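Local coordinates for protein aminoglycoside-O-phosphotransferase VIII (Streptomyces rimosus, PDB 4H05) that probably transfers the gamma-phosphate of ATP to the 3'-hydroxyl of aminoglycoside antibiotics, conferring antibiotic resistance, at residues L110-H124 against F238-R252. Sequence-based numbering, arbitrary orientation.
Sequences LDVAVALAGLARSLH and FGPECSAAFLREYGR
With CG anti to the backbone N in both Phe246 (chi1 -179°) and Tyr250 (chi1 -171°), the two rings swing from helix 240-251 onto helix 110-124 one turn apart. Phe246 enters a hole made by Ala113, Leu116, Ala117 and Ala120; the methyl of Ala117 lies over its face in a CH-pi contact, CB 3.8 Å from the ring centroid. Tyr250 runs on past Ala120, whose CB meets the ring edge, and its OH reaches the edge of the His124 imidazole in a nearly straight hydrogen bond, 2.7 Å from ND1. Asp222 binds NE2 of the same imidazole and Arg219 the tyrosine OH, which ties both helices to the start of helix 220-230. Glu249, with CG anti to its backbone N, lays that atom 3.5 Å from Ala117 CB; a bend about the CB-CG bond then offers OE2 to Arg121 NE at 2.9 Å, the nitrogen coming from above the carboxylate plane. OE1 takes a weak bond from NH1 of the poorly ordered Arg252, so the carboxylate bridges the two neighbouring guanidinium groups and probably eases, without cancelling, their repulsion. Toward the other end, Ala113 CB packs 3.8 Å from Cys242 CB, and Val112 CG1 meets the edge of Phe238 3.5 Å from CZ. Small alanines let the axes approach to 7.8 Å at a crossing angle of -35°, a knobs-into-holes pairing within the helical C-terminal lobe of the kinase-like aminoglycoside phosphotransferase fold.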
ATOM      1  N   LEU A 110      18.295  10.000  -2.694  1.00 37.86           N
ATOM      2  CA  LEU A 110      18.245   9.570  -4.095  1.00 36.62           C
ATOM      3  C   LEU A 110      18.281   8.076  -4.191  1.00 39.78           C
ATOM      4  O   LEU A 110      17.549   7.496  -4.968  1.00 40.31           O
ATOM      5  CB  LEU A 110      19.392  10.182  -4.918  1.00 39.79           C
ATOM      6  CG  LEU A 110      19.135  11.632  -5.377  1.00 42.94           C
ATOM      7  CD1 LEU A 110      20.334  12.519  -5.117  1.00 45.24           C
ATOM      8  CD2 LEU A 110      18.775  11.701  -6.846  1.00 43.90           C
ATOM      9  N   ASP A 111      19.141   7.431  -3.410  1.00 39.07           N
ATOM     10  CA  ASP A 111      19.170   5.983  -3.416  1.00 39.11           C
ATOM     11  C   ASP A 111      17.816   5.291  -3.054  1.00 32.37           C
ATOM     12  O   ASP A 111      17.533   4.205  -3.529  1.00 37.73           O
ATOM     13  CB  ASP A 111      20.252   5.476  -2.448  1.00 35.47           C
ATOM     14  CG  ASP A 111      21.659   5.897  -2.879  1.00 43.55           C
ATOM     15  OD1 ASP A 111      21.914   5.959  -4.105  1.00 43.36           O
ATOM     16  OD2 ASP A 111      22.485   6.181  -1.983  1.00 47.35           O
ATOM     17  N   VAL A 112      17.086   5.858  -2.108  1.00 33.90           N
ATOM     18  CA  VAL A 112      15.751   5.339  -1.698  1.00 32.69           C
ATOM     19  C   VAL A 112      14.798   5.457  -2.871  1.00 30.74           C
ATOM     20  O   VAL A 112      14.143   4.468  -3.286  1.00 27.23           O
ATOM     21  CB  VAL A 112      15.239   6.062  -0.449  1.00 35.70           C
ATOM     22  CG1 VAL A 112      13.834   5.569  -0.106  1.00 37.74           C
ATOM     23  CG2 VAL A 112      16.200   5.792   0.713  1.00 32.51           C
ATOM     24  N   ALA A 113      14.842   6.626  -3.486  1.00 32.05           N
ATOM     25  CA  ALA A 113      14.096   6.907  -4.705  1.00 35.07           C
ATOM     26  C   ALA A 113      14.334   5.865  -5.753  1.00 37.07           C
ATOM     27  O   ALA A 113      13.378   5.376  -6.339  1.00 33.51           O
ATOM     28  CB  ALA A 113      14.443   8.288  -5.237  1.00 33.68           C
ATOM     29  N   VAL A 114      15.612   5.513  -5.979  1.00 34.59           N
ATOM     30  CA  VAL A 114      16.000   4.532  -6.975  1.00 30.35           C
ATOM     31  C   VAL A 114      15.585   3.143  -6.591  1.00 31.62           C
ATOM     32  O   VAL A 114      15.147   2.377  -7.463  1.00 33.01           O
ATOM     33  CB  VAL A 114      17.561   4.583  -7.267  1.00 30.95           C
ATOM     34  CG1 VAL A 114      17.983   3.446  -8.156  1.00 24.40           C
ATOM     35  CG2 VAL A 114      17.944   5.932  -7.969  1.00 27.56           C
ATOM     36  N   ALA A 115      15.736   2.806  -5.308  1.00 30.79           N
ATOM     37  CA  ALA A 115      15.352   1.470  -4.818  1.00 29.06           C
ATOM     38  C   ALA A 115      13.829   1.330  -4.981  1.00 28.69           C
ATOM     39  O   ALA A 115      13.330   0.286  -5.414  1.00 25.53           O
ATOM     40  CB  ALA A 115      15.805   1.255  -3.361  1.00 25.76           C
ATOM     41  N   LEU A 116      13.107   2.425  -4.728  1.00 28.75           N
ATOM     42  CA  LEU A 116      11.652   2.403  -4.903  1.00 31.46           C
ATOM     43  C   LEU A 116      11.303   2.052  -6.344  1.00 32.18           C
ATOM     44  O   LEU A 116      10.549   1.103  -6.603  1.00 32.64           O
ATOM     45  CB  LEU A 116      10.992   3.677  -4.462  1.00 30.52           C
ATOM     46  CG  LEU A 116      10.794   3.852  -2.952  1.00 32.84           C
ATOM     47  CD1 LEU A 116      10.280   5.244  -2.707  1.00 29.85           C
ATOM     48  CD2 LEU A 116       9.794   2.896  -2.300  1.00 35.56           C
ATOM     49  N   ALA A 117      11.912   2.740  -7.280  1.00 30.04           N
ATOM     50  CA  ALA A 117      11.743   2.445  -8.685  1.00 29.93           C
ATOM     51  C   ALA A 117      12.085   0.992  -9.027  1.00 31.40           C
ATOM     52  O   ALA A 117      11.405   0.357  -9.851  1.00 32.06           O
ATOM     53  CB  ALA A 117      12.598   3.412  -9.508  1.00 30.30           C
ATOM     54  N   GLY A 118      13.151   0.469  -8.427  1.00 32.12           N
ATOM     55  CA  GLY A 118      13.588  -0.901  -8.685  1.00 27.76           C
ATOM     56  C   GLY A 118      12.576  -1.922  -8.216  1.00 25.87           C
ATOM     57  O   GLY A 118      12.378  -2.980  -8.793  1.00 24.09           O
ATOM     58  N   LEU A 119      11.907  -1.585  -7.136  1.00 29.90           N
ATOM     59  CA  LEU A 119      10.912  -2.475  -6.566  1.00 28.96           C
ATOM     60  C   LEU A 119       9.669  -2.423  -7.453  1.00 28.18           C
ATOM     61  O   LEU A 119       9.082  -3.457  -7.752  1.00 26.52           O
ATOM     62  CB  LEU A 119      10.597  -2.038  -5.123  1.00 29.25           C
ATOM     63  CG  LEU A 119       9.402  -2.806  -4.566  1.00 31.40           C
ATOM     64  CD1 LEU A 119       9.821  -4.259  -4.380  1.00 24.38           C
ATOM     65  CD2 LEU A 119       8.911  -2.195  -3.279  1.00 31.08           C
ATOM     66  N   ALA A 120       9.307  -1.214  -7.874  1.00 28.11           N
ATOM     67  CA  ALA A 120       8.231  -0.980  -8.891  1.00 31.91           C
ATOM     68  C   ALA A 120       8.447  -1.811 -10.179  1.00 29.82           C
ATOM     69  O   ALA A 120       7.552  -2.486 -10.651  1.00 29.61           O
ATOM     70  CB  ALA A 120       8.073   0.526  -9.175  1.00 24.05           C
ATOM     71  N   ARG A 121       9.687  -1.904 -10.605  1.00 28.24           N
ATOM     72  CA  ARG A 121      10.090  -2.570 -11.828  1.00 30.16           C
ATOM     73  C   ARG A 121      10.033  -4.101 -11.676  1.00 30.98           C
ATOM     74  O   ARG A 121       9.653  -4.835 -12.572  1.00 26.75           O
ATOM     75  CB  ARG A 121      11.441  -1.922 -12.131  1.00 36.76           C
ATOM     76  CG  ARG A 121      12.544  -2.399 -13.081  1.00 49.66           C
ATOM     77  CD  ARG A 121      13.395  -1.128 -13.408  1.00 49.07           C
ATOM     78  NE  ARG A 121      14.860  -1.182 -13.453  1.00 54.57           N
ATOM     79  CZ  ARG A 121      15.586  -1.992 -14.230  1.00 53.01           C
ATOM     80  NH1 ARG A 121      15.034  -2.944 -14.978  1.00 55.64           N
ATOM     81  NH2 ARG A 121      16.887  -1.892 -14.197  1.00 45.37           N
ATOM     82  N   SER A 122      10.302  -4.583 -10.485  1.00 28.79           N
ATOM     83  CA  SER A 122      10.302  -5.967 -10.259  1.00 28.83           C
ATOM     84  C   SER A 122       8.864  -6.453 -10.114  1.00 30.85           C
ATOM     85  O   SER A 122       8.504  -7.543 -10.532  1.00 34.57           O
ATOM     86  CB  SER A 122      11.096  -6.247  -8.959  1.00 35.98           C
ATOM     87  OG  SER A 122      12.458  -5.853  -9.060  1.00 39.03           O
ATOM     88  N   LEU A 123       8.045  -5.665  -9.462  1.00 27.03           N
ATOM     89  CA  LEU A 123       6.616  -5.950  -9.356  1.00 28.26           C
ATOM     90  C   LEU A 123       6.051  -5.931 -10.798  1.00 26.97           C
ATOM     91  O   LEU A 123       5.410  -6.884 -11.276  1.00 21.79           O
ATOM     92  CB  LEU A 123       5.994  -4.841  -8.521  1.00 28.58           C
ATOM     93  CG  LEU A 123       4.996  -4.930  -7.391  1.00 33.90           C
ATOM     94  CD1 LEU A 123       5.113  -6.197  -6.537  1.00 33.30           C
ATOM     95  CD2 LEU A 123       5.106  -3.605  -6.592  1.00 26.34           C
ATOM     96  N   HIS A 124       6.353  -4.874 -11.548  1.00 28.18           N
ATOM     97  CA  HIS A 124       5.769  -4.769 -12.894  1.00 26.33           C
ATOM     98  C   HIS A 124       6.382  -5.669 -13.894  1.00 27.88           C
ATOM     99  O   HIS A 124       5.894  -5.687 -14.966  1.00 27.28           O
ATOM    100  CB  HIS A 124       5.657  -3.340 -13.414  1.00 24.96           C
ATOM    101  CG  HIS A 124       4.979  -2.398 -12.444  1.00 23.87           C
ATOM    102  ND1 HIS A 124       5.118  -1.065 -12.509  1.00 23.55           N
ATOM    103  CD2 HIS A 124       4.219  -2.650 -11.337  1.00 21.80           C
ATOM    104  CE1 HIS A 124       4.450  -0.489 -11.490  1.00 24.47           C
ATOM    105  NE2 HIS A 124       3.895  -1.447 -10.770  1.00 22.26           N
ATOM    106  N   PHE A 238      11.704  13.727   0.181  1.00 36.27           N
ATOM    107  CA  PHE A 238      12.107  13.421  -1.170  1.00 39.81           C
ATOM    108  C   PHE A 238      12.210  14.744  -1.939  1.00 37.56           C
ATOM    109  O   PHE A 238      12.802  15.679  -1.443  1.00 39.04           O
ATOM    110  CB  PHE A 238      11.141  12.362  -1.759  1.00 31.95           C
ATOM    111  CG  PHE A 238      11.340  10.960  -1.164  1.00 32.99           C
ATOM    112  CD1 PHE A 238      10.339  10.320  -0.466  1.00 29.62           C
ATOM    113  CD2 PHE A 238      12.569  10.289  -1.324  1.00 34.60           C
ATOM    114  CE1 PHE A 238      10.542   9.068   0.093  1.00 29.43           C
ATOM    115  CE2 PHE A 238      12.780   9.027  -0.778  1.00 34.06           C
ATOM    116  CZ  PHE A 238      11.763   8.404  -0.098  1.00 32.18           C
ATOM    117  N   GLY A 239      11.689  14.805  -3.149  1.00 38.38           N
ATOM    118  CA  GLY A 239      11.442  16.079  -3.815  1.00 34.86           C
ATOM    119  C   GLY A 239      11.654  15.903  -5.292  1.00 37.82           C
ATOM    120  O   GLY A 239      11.670  14.743  -5.803  1.00 40.49           O
ATOM    121  N   PRO A 240      11.816  17.033  -6.010  1.00 37.01           N
ATOM    122  CA  PRO A 240      11.778  16.978  -7.466  1.00 37.93           C
ATOM    123  C   PRO A 240      12.896  16.106  -8.065  1.00 41.15           C
ATOM    124  O   PRO A 240      12.733  15.460  -9.105  1.00 41.65           O
ATOM    125  CB  PRO A 240      11.919  18.478  -7.885  1.00 40.53           C
ATOM    126  CG  PRO A 240      12.328  19.230  -6.652  1.00 42.29           C
ATOM    127  CD  PRO A 240      11.842  18.421  -5.483  1.00 41.70           C
ATOM    128  N   GLU A 241      14.036  16.096  -7.402  1.00 39.59           N
ATOM    129  CA  GLU A 241      15.177  15.332  -7.910  1.00 47.72           C
ATOM    130  C   GLU A 241      15.029  13.829  -7.689  1.00 38.82           C
ATOM    131  O   GLU A 241      15.462  13.022  -8.482  1.00 45.54           O
ATOM    132  CB  GLU A 241      16.445  15.796  -7.201  1.00 46.35           C
ATOM    133  CG  GLU A 241      16.931  17.174  -7.604  1.00 50.53           C
ATOM    134  CD  GLU A 241      18.309  17.426  -7.007  1.00 53.96           C
ATOM    135  OE1 GLU A 241      18.394  18.084  -5.940  1.00 45.95           O
ATOM    136  OE2 GLU A 241      19.283  16.883  -7.575  1.00 55.64           O
ATOM    137  N   CYS A 242      14.500  13.470  -6.552  1.00 38.04           N
ATOM    138  CA  CYS A 242      14.133  12.094  -6.292  1.00 37.28           C
ATOM    139  C   CYS A 242      13.121  11.596  -7.277  1.00 33.44           C
ATOM    140  O   CYS A 242      13.291  10.490  -7.811  1.00 33.40           O
ATOM    141  CB  CYS A 242      13.634  11.950  -4.881  1.00 37.08           C
ATOM    142  SG  CYS A 242      14.928  12.233  -3.635  1.00 39.74           S
ATOM    143  N   SER A 243      12.111  12.397  -7.614  1.00 37.53           N
ATOM    144  CA  SER A 243      11.121  11.947  -8.637  1.00 36.01           C
ATOM    145  C   SER A 243      11.723  11.743  -9.991  1.00 42.96           C
ATOM    146  O   SER A 243      11.453  10.736 -10.632  1.00 48.03           O
ATOM    147  CB  SER A 243       9.942  12.889  -8.818  1.00 35.44           C
ATOM    148  OG  SER A 243       9.439  13.358  -7.587  1.00 41.12           O
ATOM    149  N   ALA A 244      12.535  12.686 -10.455  1.00 48.38           N
ATOM    150  CA  ALA A 244      13.414  12.410 -11.622  1.00 44.01           C
ATOM    151  C   ALA A 244      14.281  11.133 -11.458  1.00 38.94           C
ATOM    152  O   ALA A 244      14.405  10.342 -12.394  1.00 38.94           O
ATOM    153  CB  ALA A 244      14.315  13.617 -11.904  1.00 40.79           C
ATOM    154  N   ALA A 245      14.892  10.926 -10.293  1.00 34.41           N
ATOM    155  CA  ALA A 245      15.696   9.698 -10.114  1.00 34.76           C
ATOM    156  C   ALA A 245      14.788   8.442 -10.144  1.00 32.97           C
ATOM    157  O   ALA A 245      15.062   7.464 -10.839  1.00 34.39           O
ATOM    158  CB  ALA A 245      16.540   9.757  -8.854  1.00 34.04           C
ATOM    159  N   PHE A 246      13.667   8.470  -9.453  1.00 36.32           N
ATOM    160  CA  PHE A 246      12.715   7.375  -9.618  1.00 33.91           C
ATOM    161  C   PHE A 246      12.343   7.182 -11.086  1.00 31.97           C
ATOM    162  O   PHE A 246      12.363   6.066 -11.594  1.00 30.20           O
ATOM    163  CB  PHE A 246      11.460   7.646  -8.833  1.00 35.09           C
ATOM    164  CG  PHE A 246      10.453   6.550  -8.947  1.00 35.45           C
ATOM    165  CD1 PHE A 246       9.580   6.524 -10.003  1.00 34.97           C
ATOM    166  CD2 PHE A 246      10.393   5.556  -8.002  1.00 35.11           C
ATOM    167  CE1 PHE A 246       8.651   5.526 -10.116  1.00 35.18           C
ATOM    168  CE2 PHE A 246       9.438   4.553  -8.094  1.00 34.96           C
ATOM    169  CZ  PHE A 246       8.582   4.530  -9.168  1.00 31.71           C
ATOM    170  N   LEU A 247      12.104   8.263 -11.820  1.00 34.66           N
ATOM    171  CA  LEU A 247      11.664   8.090 -13.213  1.00 36.51           C
ATOM    172  C   LEU A 247      12.759   7.619 -14.153  1.00 39.25           C
ATOM    173  O   LEU A 247      12.491   6.817 -15.047  1.00 41.35           O
ATOM    174  CB  LEU A 247      11.010   9.349 -13.777  1.00 41.56           C
ATOM    175  CG  LEU A 247       9.505   9.615 -13.544  1.00 40.96           C
ATOM    176  CD1 LEU A 247       9.109  10.767 -14.478  1.00 39.83           C
ATOM    177  CD2 LEU A 247       8.674   8.394 -13.829  1.00 31.24           C
ATOM    178  N   ARG A 248      13.988   8.075 -13.959  1.00 40.15           N
ATOM    179  CA  ARG A 248      15.156   7.542 -14.752  1.00 38.46           C
ATOM    180  C   ARG A 248      15.341   6.050 -14.530  1.00 32.40           C
ATOM    181  O   ARG A 248      15.441   5.309 -15.473  1.00 30.98           O
ATOM    182  CB  ARG A 248      16.436   8.282 -14.306  1.00 44.94           C
ATOM    183  CG  ARG A 248      17.777   7.888 -15.014  1.00 52.00           C
ATOM    184  CD  ARG A 248      18.908   8.852 -14.587  1.00 49.77           C
ATOM    185  NE  ARG A 248      18.332  10.198 -14.403  1.00 46.63           N
ATOM    186  CZ  ARG A 248      18.221  10.880 -13.258  1.00 47.78           C
ATOM    187  NH1 ARG A 248      18.733  10.437 -12.111  1.00 49.34           N
ATOM    188  NH2 ARG A 248      17.626  12.074 -13.275  1.00 54.18           N
ATOM    189  N   GLU A 249      15.374   5.617 -13.259  1.00 33.83           N
ATOM    190  CA  GLU A 249      15.465   4.188 -12.923  1.00 33.29           C
ATOM    191  C   GLU A 249      14.266   3.387 -13.421  1.00 30.79           C
ATOM    192  O   GLU A 249      14.417   2.354 -14.071  1.00 32.30           O
ATOM    193  CB  GLU A 249      15.671   3.990 -11.410  1.00 33.09           C
ATOM    194  CG  GLU A 249      15.645   2.530 -10.902  1.00 34.76           C
ATOM    195  CD  GLU A 249      16.705   1.633 -11.542  1.00 41.54           C
ATOM    196  OE1 GLU A 249      17.720   2.257 -11.968  1.00 38.20           O
ATOM    197  OE2 GLU A 249      16.488   0.350 -11.652  1.00 37.62           O
ATOM    198  N   TYR A 250      13.044   3.858 -13.187  1.00 36.60           N
ATOM    199  CA  TYR A 250      11.925   3.056 -13.685  1.00 31.63           C
ATOM    200  C   TYR A 250      11.994   2.913 -15.183  1.00 32.90           C
ATOM    201  O   TYR A 250      11.798   1.831 -15.725  1.00 31.94           O
ATOM    202  CB  TYR A 250      10.600   3.677 -13.305  1.00 33.31           C
ATOM    203  CG  TYR A 250       9.468   2.746 -13.618  1.00 29.82           C
ATOM    204  CD1 TYR A 250       9.102   1.757 -12.746  1.00 29.84           C
ATOM    205  CD2 TYR A 250       8.807   2.823 -14.825  1.00 30.86           C
ATOM    206  CE1 TYR A 250       8.019   0.927 -13.012  1.00 31.55           C
ATOM    207  CE2 TYR A 250       7.729   1.991 -15.112  1.00 29.74           C
ATOM    208  CZ  TYR A 250       7.325   1.051 -14.195  1.00 27.91           C
ATOM    209  OH  TYR A 250       6.308   0.213 -14.535  1.00 28.89           O
ATOM    210  N   GLY A 251      12.293   4.006 -15.885  1.00 36.90           N
ATOM    211  CA  GLY A 251      12.516   3.926 -17.341  1.00 37.65           C
ATOM    212  C   GLY A 251      13.509   2.888 -17.889  1.00 39.76           C
ATOM    213  O   GLY A 251      13.439   2.523 -19.042  1.00 42.45           O
ATOM    214  N   ARG A 252      14.393   2.335 -17.077  1.00 49.54           N
ATOM    215  CA  ARG A 252      15.362   1.347 -17.620  1.00 52.75           C
ATOM    216  C   ARG A 252      14.943   0.020 -18.366  1.00 58.95           C
ATOM    217  O   ARG A 252      15.224  -0.051 -19.554  1.00 66.34           O
ATOM    218  CB  ARG A 252      16.446   1.075 -16.608  1.00 57.36           C
ATOM    219  CG  ARG A 252      17.373   2.286 -16.368  1.00 62.46           C
ATOM    220  CD  ARG A 252      18.422   2.002 -15.266  1.00 72.34           C
ATOM    221  NE  ARG A 252      18.914   0.605 -15.305  1.00 75.68           N
ATOM    222  CZ  ARG A 252      19.507  -0.055 -14.300  1.00 77.88           C
ATOM    223  NH1 ARG A 252      19.730   0.525 -13.118  1.00 82.28           N
ATOM    224  NH2 ARG A 252      19.883  -1.329 -14.485  1.00 76.79           N
TER